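Local structure of putative thioesterase yhdA (Lactococcus lactis subsp. lactis, 3GEK) at residues T10-F15 against A60-N65; E18-D21 against K26-K29; S32-I35 against F39-Q42; L98-K101 against H107-E110; I113-E116 against L120-Q123. The protein probably acts as a PaaI-family hotdog thioesterase that splits acyl-CoA thioesters, with 1,4-dihydroxy-2-naphthoyl-CoA as a suggested but unproven substrate. The protein carries 7 engineered substitutions. All coordinates share one frame; numbering follows the deposited sequence.

Contact 1: T10-F15 against A60-N65; sequences TDFQVF and AGMASN
Phe12 meets Met62, a selenomethionine, where strand 12-16 passes helix 49-68, part of the hotdog fold in which a curved antiparallel sheet wraps a long helix. The axes of strand 12-15 and helix 60-65 come within 8.7 Å and are inclined by 46°. No hydrogen bond links these segments; flat and flexible apolar groups do the work. The Phe12 side chain reaches from the strand to the helix with CG anti to the backbone N (chi1 178°). Met62 starts beside its own backbone N and then folds at its last torsion, chi3 74°, which brings the terminal methyl back over one face of the ring. Reaching opposite ways, the two side chains lie alongside one another. Met62 CE lies 4.1 Å from the centroid of the Phe12 ring in a CH-pi contact, offset toward the rim. Met62 SE stands 4.4 Å from the same centroid, nearly on the ring normal, a Met-aromatic contact. A long, pliable side chain suits this place because it can mould itself to a flat ring. At the ring's far end, Phe12 CZ comes to 3.5 Å from Met62 CB, while the backbone of Ala63 meets the edge. Alanine is apt here: its single methyl lets both strand and helix come close, and it also packs on Phe30 and Trp109. Val14, two residues along and facing the helix like Phe12, supplies one branch, its CG2 lying 4.2 Å from Ala63 CB and 4.1 Å from Ala63 O.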
loop_
_atom_site.group_PDB
_atom_site.type_symbol
_atom_site.label_atom_id
_atom_site.label_comp_id
_atom_site.label_asym_id
_atom_site.label_seq_id
_atom_site.Cartn_x
_atom_site.Cartn_y
_atom_site.Cartn_z
ATOM N N THR A 10 13.691 14.134 16.835
ATOM C CA THR A 10 14.378 15.415 17.015
ATOM C C THR A 10 14.254 16.312 15.774
ATOM O O THR A 10 13.892 15.847 14.696
ATOM C CB THR A 10 15.877 15.206 17.337
ATOM O OG1 THR A 10 16.043 14.029 18.132
ATOM C CG2 THR A 10 16.436 16.388 18.105
ATOM N N ASP A 11 14.562 17.596 15.947
ATOM C CA ASP A 11 14.687 18.558 14.848
ATOM C C ASP A 11 13.457 18.600 13.933
ATOM O O ASP A 11 13.596 18.737 12.717
ATOM C CB ASP A 11 15.954 18.274 14.012
ATOM C CG ASP A 11 17.254 18.466 14.796
ATOM O OD1 ASP A 11 17.231 18.988 15.934
ATOM O OD2 ASP A 11 18.318 18.093 14.254
ATOM N N PHE A 12 12.262 18.472 14.510
ATOM C CA PHE A 12 11.039 18.510 13.710
ATOM C C PHE A 12 10.775 19.926 13.209
ATOM O O PHE A 12 10.772 20.874 13.993
ATOM C CB PHE A 12 9.819 17.970 14.475
ATOM C CG PHE A 12 8.524 18.051 13.688
ATOM C CD1 PHE A 12 8.245 17.131 12.678
ATOM C CD2 PHE A 12 7.593 19.053 13.950
ATOM C CE1 PHE A 12 7.060 17.206 11.942
ATOM C CE2 PHE A 12 6.401 19.135 13.217
ATOM C CZ PHE A 12 6.141 18.211 12.211
ATOM N N GLN A 13 10.579 20.054 11.901
ATOM C CA GLN A 13 10.155 21.316 11.285
ATOM C C GLN A 13 9.309 21.068 10.044
ATOM O O GLN A 13 9.622 20.203 9.226
ATOM C CB GLN A 13 11.343 22.243 10.977
ATOM C CG GLN A 13 12.482 21.620 10.178
ATOM C CD GLN A 13 13.776 22.430 10.245
ATOM O OE1 GLN A 13 14.138 22.974 11.292
ATOM N NE2 GLN A 13 14.482 22.503 9.120
ATOM N N VAL A 14 8.223 21.828 9.935
ATOM C CA VAL A 14 7.344 21.818 8.768
ATOM C C VAL A 14 7.466 23.180 8.072
ATOM O O VAL A 14 7.528 24.220 8.738
ATOM C CB VAL A 14 5.878 21.486 9.170
ATOM C CG1 VAL A 14 5.314 22.536 10.111
ATOM C CG2 VAL A 14 4.989 21.320 7.946
ATOM N N PHE A 15 7.529 23.170 6.742
ATOM C CA PHE A 15 7.856 24.383 5.979
ATOM C C PHE A 15 7.359 24.339 4.537
ATOM O O PHE A 15 7.059 23.274 4.006
ATOM C CB PHE A 15 9.374 24.639 5.995
ATOM C CG PHE A 15 10.194 23.502 5.428
ATOM C CD1 PHE A 15 10.549 22.416 6.227
ATOM C CD2 PHE A 15 10.610 23.519 4.099
ATOM C CE1 PHE A 15 11.303 21.364 5.710
ATOM C CE2 PHE A 15 11.362 22.472 3.572
ATOM C CZ PHE A 15 11.709 21.391 4.381
ATOM N N ALA A 60 4.100 12.674 10.196
ATOM C CA ALA A 60 3.058 13.073 9.248
ATOM C C ALA A 60 1.904 13.743 9.990
ATOM O O ALA A 60 1.410 14.786 9.565
ATOM C CB ALA A 60 2.558 11.872 8.451
ATOM N N GLY A 61 1.498 13.138 11.107
ATOM C CA GLY A 61 0.457 13.685 11.970
ATOM C C GLY A 61 0.823 15.032 12.568
ATOM O O GLY A 61 -0.022 15.922 12.658
HETATM N N MSE A 62 2.068 15.174 12.976
HETATM C CA MSE A 62 2.573 16.436 13.525
HETATM C C MSE A 62 2.582 17.531 12.456
HETATM O O MSE A 62 2.162 18.653 12.713
HETATM C CB MSE A 62 3.982 16.259 14.094
HETATM C CG MSE A 62 4.100 15.308 15.280
HETATM SE SE MSE A 62 5.964 15.066 15.838
HETATM C CE MSE A 62 6.205 16.802 16.694
ATOM N N ALA A 63 3.056 17.186 11.274
ATOM C CA ALA A 63 3.100 18.090 10.121
ATOM C C ALA A 63 1.708 18.544 9.688
ATOM O O ALA A 63 1.486 19.737 9.471
ATOM C CB ALA A 63 3.833 17.429 8.953
ATOM N N SER A 64 0.781 17.592 9.572
ATOM C CA SER A 64 -0.609 17.887 9.217
ATOM C C SER A 64 -1.264 18.841 10.215
ATOM O O SER A 64 -1.902 19.813 9.812
ATOM C CB SER A 64 -1.428 16.601 9.102
ATOM O OG SER A 64 -1.194 15.940 7.870
ATOM N N ASN A 65 -1.092 18.563 11.508
ATOM C CA ASN A 65 -1.628 19.413 12.576
ATOM C C ASN A 65 -1.064 20.834 12.558
ATOM O O ASN A 65 -1.803 21.800 12.750
ATOM C CB ASN A 65 -1.408 18.769 13.950
ATOM C CG ASN A 65 -2.361 17.616 14.215
ATOM O OD1 ASN A 65 -3.355 17.438 13.512
ATOM N ND2 ASN A 65 -2.061 16.831 15.242
#

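Contact 2: E18-D21 against K26-K29; sequences ENSD and KIYK
Ser20 meets Ile27 through a hydroxyl that lies beside its own backbone N and anti to the carbonyl carbon (chi1 -65°), directed at the other segment. The Ile27 side chain makes a similar choice, with CG1 beside its backbone N, and this draws the ethyl branch along the same hydroxyl. The result is one clear hydrogen bond: Ile27 N donates to Ser20 OG at 3.0 Å, with an N-H...O angle of 151°. Around that oxygen Ile27 forms a hydrocarbon flank, CB at 3.4 Å, CG1 at 3.6 Å and CD1 at 3.8 Å from Ser20 OG. Serine suits the spot because its hydroxyl is short enough to reach a main-chain N-H and small enough to be buried beside a branched neighbour. The contact lies near the root of the long connection between strands 12-16 and 28-35, antiparallel neighbours in the hotdog sheet, and far out from the centre of the chain. Residues 18-21 curl with helical backbone angles but without regular helical bonds, and Ser20 points from this curl at the residues just ahead of strand 28-35. Ile27 also packs on Leu98 of strand 92-102. Beside the serine, Lys26 bends at chi2 (-75°) and again at chi4, curling its aliphatic part over the backbone of the first segment. Lys26 CD touches Ser20 O at 3.4 Å, and Lys26 CE lies 4.0 Å from Asp21 O. The NZ of this exposed lysine is hydrogen-bonded to Phe23 O within the intervening loop.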
loop_
_atom_site.group_PDB
_atom_site.type_symbol
_atom_site.label_atom_id
_atom_site.label_comp_id
_atom_site.label_asym_id
_atom_site.label_seq_id
_atom_site.Cartn_x
_atom_site.Cartn_y
_atom_site.Cartn_z
ATOM N N GLU A 18 10.265 28.583 -0.805
ATOM C CA GLU A 18 10.160 29.997 -1.167
ATOM C C GLU A 18 9.505 30.191 -2.533
ATOM O O GLU A 18 8.926 31.242 -2.804
ATOM C CB GLU A 18 11.537 30.673 -1.145
ATOM C CG GLU A 18 12.012 31.122 0.242
ATOM C CD GLU A 18 12.662 30.007 1.054
ATOM O OE1 GLU A 18 12.587 28.829 0.644
ATOM O OE2 GLU A 18 13.257 30.314 2.111
ATOM N N ASN A 19 9.605 29.175 -3.387
ATOM C CA ASN A 19 9.002 29.208 -4.722
ATOM C C ASN A 19 7.473 29.266 -4.686
ATOM O O ASN A 19 6.861 30.029 -5.439
ATOM C CB ASN A 19 9.479 28.008 -5.554
ATOM C CG ASN A 19 10.987 28.017 -5.789
ATOM O OD1 ASN A 19 11.700 27.107 -5.356
ATOM N ND2 ASN A 19 11.477 29.052 -6.472
ATOM N N SER A 20 6.875 28.472 -3.792
ATOM C CA SER A 20 5.418 28.391 -3.613
ATOM C C SER A 20 4.759 29.704 -3.185
ATOM O O SER A 20 3.531 29.797 -3.141
ATOM C CB SER A 20 5.076 27.310 -2.583
ATOM O OG SER A 20 5.438 26.028 -3.052
ATOM N N ASP A 21 5.582 30.699 -2.869
ATOM C CA ASP A 21 5.131 31.981 -2.327
ATOM C C ASP A 21 3.906 32.565 -3.041
ATOM O O ASP A 21 2.851 32.751 -2.418
ATOM C CB ASP A 21 6.284 32.991 -2.364
ATOM C CG ASP A 21 6.252 33.957 -1.202
ATOM O OD1 ASP A 21 5.533 34.977 -1.293
ATOM O OD2 ASP A 21 6.961 33.698 -0.202
ATOM N N LYS A 26 0.291 25.672 -2.394
ATOM C CA LYS A 26 1.535 25.698 -1.632
ATOM C C LYS A 26 2.127 24.297 -1.505
ATOM O O LYS A 26 1.396 23.325 -1.293
ATOM C CB LYS A 26 1.301 26.286 -0.235
ATOM C CG LYS A 26 0.556 27.623 -0.194
ATOM C CD LYS A 26 1.438 28.786 -0.611
ATOM C CE LYS A 26 0.805 30.121 -0.238
ATOM N NZ LYS A 26 -0.378 30.476 -1.082
ATOM N N ILE A 27 3.447 24.197 -1.650
ATOM C CA ILE A 27 4.136 22.921 -1.491
ATOM C C ILE A 27 4.671 22.787 -0.063
ATOM O O ILE A 27 5.580 23.512 0.345
ATOM C CB ILE A 27 5.256 22.714 -2.540
ATOM C CG1 ILE A 27 4.651 22.585 -3.944
ATOM C CG2 ILE A 27 6.076 21.461 -2.208
ATOM C CD1 ILE A 27 5.643 22.801 -5.077
ATOM N N TYR A 28 4.072 21.863 0.683
ATOM C CA TYR A 28 4.407 21.635 2.085
ATOM C C TYR A 28 5.361 20.461 2.259
ATOM O O TYR A 28 5.191 19.403 1.646
ATOM C CB TYR A 28 3.138 21.397 2.908
ATOM C CG TYR A 28 2.307 22.641 3.123
ATOM C CD1 TYR A 28 2.568 23.499 4.189
ATOM C CD2 TYR A 28 1.259 22.961 2.261
ATOM C CE1 TYR A 28 1.804 24.654 4.395
ATOM C CE2 TYR A 28 0.490 24.114 2.458
ATOM C CZ TYR A 28 0.771 24.954 3.525
ATOM O OH TYR A 28 0.017 26.092 3.725
ATOM N N LYS A 29 6.365 20.669 3.101
ATOM C CA LYS A 29 7.345 19.649 3.421
ATOM C C LYS A 29 7.565 19.615 4.929
ATOM O O LYS A 29 7.280 20.596 5.618
ATOM C CB LYS A 29 8.671 19.943 2.722
ATOM C CG LYS A 29 8.658 19.756 1.215
ATOM C CD LYS A 29 9.923 20.335 0.594
ATOM C CE LYS A 29 9.992 20.041 -0.896
ATOM N NZ LYS A 29 11.153 20.731 -1.531
#

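Contact 3: S32-I35 against F39-Q42; sequences SKMI and FHAQ
Met34, a selenomethionine, runs alongside the imidazole of His40, its CG, SE and CE passing the side of the ring that carries ND1 and CE1. The contact ties the end of strand 28-35, a strand of the hotdog sheet, to a short 3-10 turn in the loop leading to the central helix 49-68. Met34 leaves the strand with CG opposite its backbone N (chi1 178°) and bends at its last torsion, while His40 comes the other way, and the two run antiparallel, side by side. Met34 SE lies 3.8 Å from His40 ND1 and 4.6 Å from the ring centroid, an oblique approach. A polarisable, flexible chain suits such a position, packed as it also is on Leu55 of the helix and on Val93. Phe39 presents an edge to the imidazole, its CD2 3.8 Å above the plane of the His40 ring and over its centre, so the ring is covered from within its own turn as well. Phe39 in turn packs on Gln6 of the second subunit. At the strand end, Ile35 O comes to 3.2 Å from His40 NE2, but at an angle too poor for a hydrogen bond.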
loop_
_atom_site.group_PDB
_atom_site.type_symbol
_atom_site.label_atom_id
_atom_site.label_comp_id
_atom_site.label_asym_id
_atom_site.label_seq_id
_atom_site.Cartn_x
_atom_site.Cartn_y
_atom_site.Cartn_z
ATOM N N SER A 32 12.823 15.917 9.919
ATOM C CA SER A 32 13.048 15.447 11.285
ATOM C C SER A 32 14.163 14.415 11.333
ATOM O O SER A 32 14.606 13.908 10.304
ATOM C CB SER A 32 11.774 14.853 11.894
ATOM O OG SER A 32 11.424 13.634 11.266
ATOM N N LYS A 33 14.612 14.118 12.544
ATOM C CA LYS A 33 15.591 13.073 12.778
ATOM C C LYS A 33 15.061 12.175 13.882
ATOM O O LYS A 33 14.261 12.611 14.718
ATOM C CB LYS A 33 16.947 13.666 13.180
ATOM C CG LYS A 33 17.579 14.562 12.128
ATOM C CD LYS A 33 19.026 14.886 12.449
ATOM C CE LYS A 33 19.602 15.902 11.461
ATOM N NZ LYS A 33 18.996 17.256 11.633
HETATM N N MSE A 34 15.488 10.920 13.868
HETATM C CA MSE A 34 15.231 10.022 14.981
HETATM C C MSE A 34 16.546 9.432 15.472
HETATM O O MSE A 34 17.231 8.729 14.730
HETATM C CB MSE A 34 14.252 8.916 14.584
HETATM C CG MSE A 34 13.981 7.918 15.703
HETATM SE SE MSE A 34 12.494 6.740 15.292
HETATM C CE MSE A 34 13.391 5.585 13.983
ATOM N N ILE A 35 16.882 9.725 16.712
ATOM C CA ILE A 35 18.128 9.261 17.316
ATOM C C ILE A 35 17.962 7.845 17.867
ATOM O O ILE A 35 17.125 7.604 18.735
ATOM C CB ILE A 35 18.601 10.203 18.440
ATOM C CG1 ILE A 35 18.512 11.666 17.985
ATOM C CG2 ILE A 35 20.015 9.824 18.898
ATOM C CD1 ILE A 35 18.707 12.676 19.111
ATOM N N PHE A 39 16.372 0.636 22.009
ATOM C CA PHE A 39 14.920 0.760 21.965
ATOM C C PHE A 39 14.393 0.470 20.561
ATOM O O PHE A 39 13.356 -0.171 20.407
ATOM C CB PHE A 39 14.489 2.166 22.422
ATOM C CG PHE A 39 13.004 2.416 22.316
ATOM C CD1 PHE A 39 12.134 1.959 23.301
ATOM C CD2 PHE A 39 12.481 3.112 21.238
ATOM C CE1 PHE A 39 10.761 2.189 23.209
ATOM C CE2 PHE A 39 11.111 3.348 21.137
ATOM C CZ PHE A 39 10.249 2.881 22.125
ATOM N N HIS A 40 15.132 0.924 19.550
ATOM C CA HIS A 40 14.702 0.839 18.155
ATOM C C HIS A 40 15.145 -0.451 17.448
ATOM O O HIS A 40 14.840 -0.651 16.272
ATOM C CB HIS A 40 15.210 2.058 17.366
ATOM C CG HIS A 40 15.025 3.366 18.071
ATOM N ND1 HIS A 40 14.088 4.296 17.677
ATOM C CD2 HIS A 40 15.669 3.907 19.133
ATOM C CE1 HIS A 40 14.161 5.352 18.466
ATOM N NE2 HIS A 40 15.107 5.140 19.361
ATOM N N ALA A 41 15.850 -1.328 18.164
ATOM C CA ALA A 41 16.473 -2.499 17.547
ATOM C C ALA A 41 15.517 -3.667 17.321
ATOM O O ALA A 41 14.565 -3.863 18.081
ATOM C CB ALA A 41 17.677 -2.946 18.365
ATOM N N GLN A 42 15.773 -4.425 16.255
ATOM C CA GLN A 42 15.158 -5.741 16.062
ATOM C C GLN A 42 16.215 -6.852 16.309
ATOM O O GLN A 42 17.413 -6.546 16.404
ATOM C CB GLN A 42 14.442 -5.836 14.698
ATOM C CG GLN A 42 15.287 -5.525 13.469
ATOM C CD GLN A 42 16.159 -6.696 13.064
ATOM O OE1 GLN A 42 15.663 -7.735 12.622
ATOM N NE2 GLN A 42 17.465 -6.539 13.223
#

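Contact 4: L98-K101 against H107-E110; sequences LLLK and HVWE
Leu99 and Trp109 form a non-hydrogen-bonded pair in the antiparallel hairpin of strands 92-102 and 106-115, with Leu99 lying slantwise over the indole. Leu99 CD1 stands 3.8 Å from the centroid of the five-membered ring of Trp109 and 16° off its normal, a CH-pi contact. The same methyl lies 3.7 Å from His107 CB. Trp109 suits the place: its broad surface packs on Ala60, Ala63 and Ile67 of the central helix, and NE1 bonds to Ser64 OG, which also binds His107. With an alanine at Trp109, Ser64 would probably lose that donor and the Leu99 methyl its supporting surface, opening a gap between sheet and helix. The opposite face carries Leu98 and Glu110, running abreast. Beyond Leu99 the register slips by one in a classic beta bulge: Leu100 and Lys101 both face Val108. Leu100 N donates to Val108 O at 2.7 Å, the Lys101 N bond to that oxygen is weak at 3.4 Å, and Val108 N returns a bond to Lys101 O at 3.1 Å. Leu100, the extra residue, leans across Glu110, its CD2 3.6 Å from Glu110 OE1. That carboxylate meets Lys112 of its own chain through OE2, and Lys112 and Gln123 of the third subunit through OE1. It also packs on Glu110 of that subunit; the lysines of both chains would probably offset the two charges and help keep them ionised.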
loop_
_atom_site.group_PDB
_atom_site.type_symbol
_atom_site.label_atom_id
_atom_site.label_comp_id
_atom_site.label_asym_id
_atom_site.label_seq_id
_atom_site.Cartn_x
_atom_site.Cartn_y
_atom_site.Cartn_z
ATOM N N LEU A 98 6.912 15.082 1.920
ATOM C CA LEU A 98 6.357 15.969 0.914
ATOM C C LEU A 98 4.850 15.754 0.876
ATOM O O LEU A 98 4.387 14.624 0.738
ATOM C CB LEU A 98 6.966 15.664 -0.460
ATOM C CG LEU A 98 6.362 16.347 -1.692
ATOM C CD1 LEU A 98 6.592 17.851 -1.649
ATOM C CD2 LEU A 98 6.942 15.763 -2.975
ATOM N N LEU A 99 4.083 16.831 1.003
ATOM C CA LEU A 99 2.637 16.716 0.926
ATOM C C LEU A 99 2.192 16.622 -0.537
ATOM O O LEU A 99 2.296 17.584 -1.292
ATOM C CB LEU A 99 1.956 17.878 1.654
ATOM C CG LEU A 99 0.429 17.869 1.768
ATOM C CD1 LEU A 99 -0.050 16.733 2.658
ATOM C CD2 LEU A 99 -0.052 19.210 2.302
ATOM N N LEU A 100 1.714 15.446 -0.929
ATOM C CA LEU A 100 1.306 15.199 -2.305
ATOM C C LEU A 100 -0.109 15.681 -2.552
ATOM O O LEU A 100 -0.468 16.011 -3.683
ATOM C CB LEU A 100 1.394 13.714 -2.640
ATOM C CG LEU A 100 2.734 12.990 -2.512
ATOM C CD1 LEU A 100 2.499 11.502 -2.733
ATOM C CD2 LEU A 100 3.777 13.541 -3.488
ATOM N N LYS A 101 -0.917 15.700 -1.495
ATOM C CA LYS A 101 -2.283 16.176 -1.595
ATOM C C LYS A 101 -2.732 16.885 -0.325
ATOM O O LYS A 101 -2.700 16.319 0.773
ATOM C CB LYS A 101 -3.248 15.038 -1.941
ATOM C CG LYS A 101 -4.662 15.526 -2.246
ATOM C CD LYS A 101 -5.649 14.382 -2.313
ATOM C CE LYS A 101 -7.040 14.904 -2.664
ATOM N NZ LYS A 101 -8.013 13.780 -2.786
ATOM N N HIS A 107 -4.938 14.354 4.075
ATOM C CA HIS A 107 -3.582 14.719 3.657
ATOM C C HIS A 107 -2.861 13.459 3.210
ATOM O O HIS A 107 -2.942 12.432 3.881
ATOM C CB HIS A 107 -2.784 15.381 4.787
ATOM C CG HIS A 107 -3.099 16.831 5.000
ATOM N ND1 HIS A 107 -2.702 17.515 6.127
ATOM C CD2 HIS A 107 -3.781 17.723 4.240
ATOM C CE1 HIS A 107 -3.117 18.767 6.051
ATOM N NE2 HIS A 107 -3.778 18.918 4.917
ATOM N N VAL A 108 -2.167 13.532 2.077
ATOM C CA VAL A 108 -1.349 12.409 1.614
ATOM C C VAL A 108 0.112 12.831 1.601
ATOM O O VAL A 108 0.503 13.721 0.835
ATOM C CB VAL A 108 -1.773 11.898 0.217
ATOM C CG1 VAL A 108 -0.998 10.646 -0.156
ATOM C CG2 VAL A 108 -3.278 11.627 0.167
ATOM N N TRP A 109 0.906 12.205 2.467
ATOM C CA TRP A 109 2.335 12.518 2.598
ATOM C C TRP A 109 3.203 11.463 1.944
ATOM O O TRP A 109 2.971 10.261 2.114
ATOM C CB TRP A 109 2.742 12.621 4.070
ATOM C CG TRP A 109 2.239 13.833 4.766
ATOM C CD1 TRP A 109 1.118 13.930 5.536
ATOM C CD2 TRP A 109 2.845 15.134 4.773
ATOM N NE1 TRP A 109 0.988 15.210 6.025
ATOM C CE2 TRP A 109 2.033 15.969 5.568
ATOM C CE3 TRP A 109 3.999 15.671 4.186
ATOM C CZ2 TRP A 109 2.330 17.320 5.786
ATOM C CZ3 TRP A 109 4.298 17.014 4.408
ATOM C CH2 TRP A 109 3.465 17.820 5.204
ATOM N N GLU A 110 4.207 11.919 1.204
ATOM C CA GLU A 110 5.255 11.051 0.694
ATOM C C GLU A 110 6.483 11.244 1.582
ATOM O O GLU A 110 7.043 12.346 1.655
ATOM C CB GLU A 110 5.570 11.415 -0.752
ATOM C CG GLU A 110 6.766 10.706 -1.368
ATOM C CD GLU A 110 7.218 11.395 -2.642
ATOM O OE1 GLU A 110 6.538 11.238 -3.683
ATOM O OE2 GLU A 110 8.249 12.109 -2.599
#

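Contact 5: I113-E116 against L120-Q123; sequences ITDE and LISQ
Ile113 and Ser122 form the close-packed end of this contact, an antiparallel hydrogen-bonded pair in the hairpin of strands 106-115 and 120-131 of the hotdog sheet. Ile113 N donates to Ser122 O at 2.8 Å. In the other direction Ile113 O accepts twice, from Ile121 N at 2.7 Å and from Ser122 N at 3.1 Å. Two residues facing one make this a classic beta bulge, and Ile121 adopts the helix-like backbone (psi -50°) that squeezes the extra residue in. Hydrocarbon closes round the shared oxygen: Ile121 CB lies 3.4 Å and Leu120 CD1 3.7 Å from Ile113 O. Ile113, a branched residue well suited to a strand, sets its CB against that of Ser122, whose small side chain turns its hydroxyl to His83. Toward the turn the fit slackens. Thr114 brings OG1 only to 3.8 Å from Leu120 N, though it has a weak hydrogen bond to Thr119 O, and Asp115, partly exposed, crosses Ile121 at about a right angle, its CB 4.0 Å from Ile121 CG1. The aspartate suits the hairpin end, for its OD1 accepts from the backbone N-H groups of Asn117 and Thr119. A glycine in place of Ile121 removes the apolar cover over Ile113 O and would probably leave the bulge freer to flex and the flank of Asp115 without its neighbour. Leu120 also packs on Leu100 of the third subunit. Held by two N-H groups, the carbonyl of Ile113 is probably more polarised than an ordinary strand carbonyl.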
loop_
_atom_site.group_PDB
_atom_site.type_symbol
_atom_site.label_atom_id
_atom_site.label_comp_id
_atom_site.label_asym_id
_atom_site.label_seq_id
_atom_site.Cartn_x
_atom_site.Cartn_y
_atom_site.Cartn_z
ATOM N N ILE A 113 12.605 7.829 4.433
ATOM C CA ILE A 113 13.463 7.595 5.584
ATOM C C ILE A 113 14.850 7.226 5.093
ATOM O O ILE A 113 15.032 6.276 4.331
ATOM C CB ILE A 113 12.871 6.544 6.545
ATOM C CG1 ILE A 113 11.553 7.090 7.129
ATOM C CG2 ILE A 113 13.875 6.184 7.664
ATOM C CD1 ILE A 113 10.680 6.060 7.726
ATOM N N THR A 114 15.824 8.001 5.551
ATOM C CA THR A 114 17.148 8.009 4.983
ATOM C C THR A 114 18.172 7.919 6.121
ATOM O O THR A 114 17.908 8.383 7.229
ATOM C CB THR A 114 17.307 9.301 4.137
ATOM O OG1 THR A 114 17.873 8.998 2.859
ATOM C CG2 THR A 114 18.127 10.351 4.843
ATOM N N ASP A 115 19.324 7.302 5.870
ATOM C CA ASP A 115 20.359 7.266 6.900
ATOM C C ASP A 115 21.216 8.537 6.861
ATOM O O ASP A 115 20.962 9.435 6.059
ATOM C CB ASP A 115 21.187 5.967 6.852
ATOM C CG ASP A 115 22.124 5.883 5.650
ATOM O OD1 ASP A 115 22.302 6.876 4.910
ATOM O OD2 ASP A 115 22.701 4.794 5.456
ATOM N N GLU A 116 22.216 8.612 7.733
ATOM C CA GLU A 116 23.067 9.800 7.830
ATOM C C GLU A 116 23.891 10.087 6.559
ATOM O O GLU A 116 24.433 11.186 6.398
ATOM C CB GLU A 116 23.958 9.752 9.087
ATOM C CG GLU A 116 24.607 8.407 9.414
ATOM C CD GLU A 116 23.675 7.458 10.160
ATOM O OE1 GLU A 116 22.879 6.772 9.492
ATOM O OE2 GLU A 116 23.748 7.379 11.408
ATOM N N LEU A 120 18.596 5.809 1.000
ATOM C CA LEU A 120 17.181 5.543 1.251
ATOM C C LEU A 120 17.001 4.208 1.972
ATOM O O LEU A 120 17.396 3.158 1.469
ATOM C CB LEU A 120 16.373 5.574 -0.055
ATOM C CG LEU A 120 14.835 5.588 0.020
ATOM C CD1 LEU A 120 14.315 6.812 0.764
ATOM C CD2 LEU A 120 14.227 5.535 -1.381
ATOM N N ILE A 121 16.415 4.273 3.165
ATOM C CA ILE A 121 16.216 3.105 4.006
ATOM C C ILE A 121 14.798 2.578 3.806
ATOM O O ILE A 121 14.607 1.390 3.554
ATOM C CB ILE A 121 16.507 3.432 5.502
ATOM C CG1 ILE A 121 17.972 3.861 5.702
ATOM C CG2 ILE A 121 16.147 2.269 6.419
ATOM C CD1 ILE A 121 19.026 2.853 5.236
ATOM N N SER A 122 13.816 3.472 3.906
ATOM C CA SER A 122 12.411 3.128 3.721
ATOM C C SER A 122 11.653 4.253 3.026
ATOM O O SER A 122 11.858 5.426 3.319
ATOM C CB SER A 122 11.750 2.814 5.068
ATOM O OG SER A 122 12.435 1.768 5.741
ATOM N N GLN A 123 10.792 3.878 2.088
ATOM C CA GLN A 123 9.880 4.808 1.431
ATOM C C GLN A 123 8.485 4.532 1.985
ATOM O O GLN A 123 8.038 3.382 2.023
ATOM C CB GLN A 123 9.914 4.592 -0.081
ATOM C CG GLN A 123 8.830 5.338 -0.860
ATOM C CD GLN A 123 9.299 6.667 -1.425
ATOM O OE1 GLN A 123 10.455 7.067 -1.252
ATOM N NE2 GLN A 123 8.404 7.352 -2.125
#

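From the N terminus, contact 1 closes the widest loop, joining strand 12-16 to the central helix 49-68. Contacts 2 and 3 both fall within that loop, in series: contact 2 near the start of strand 28-35 and contact 3 at its far end, about 29 Å between centres. Contact 1 meets both through the pairing of its strand with strand 28-35. Contacts 4 and 5 follow, each closing a hairpin, and share strand 106-115. No loops cross. Contact 4 ties back to contact 1 through Ser64 and to contact 2 through the pairing of strands 28-35 and 92-102. Contact 3 reaches the second subunit, while contacts 4 and 5 reach the third.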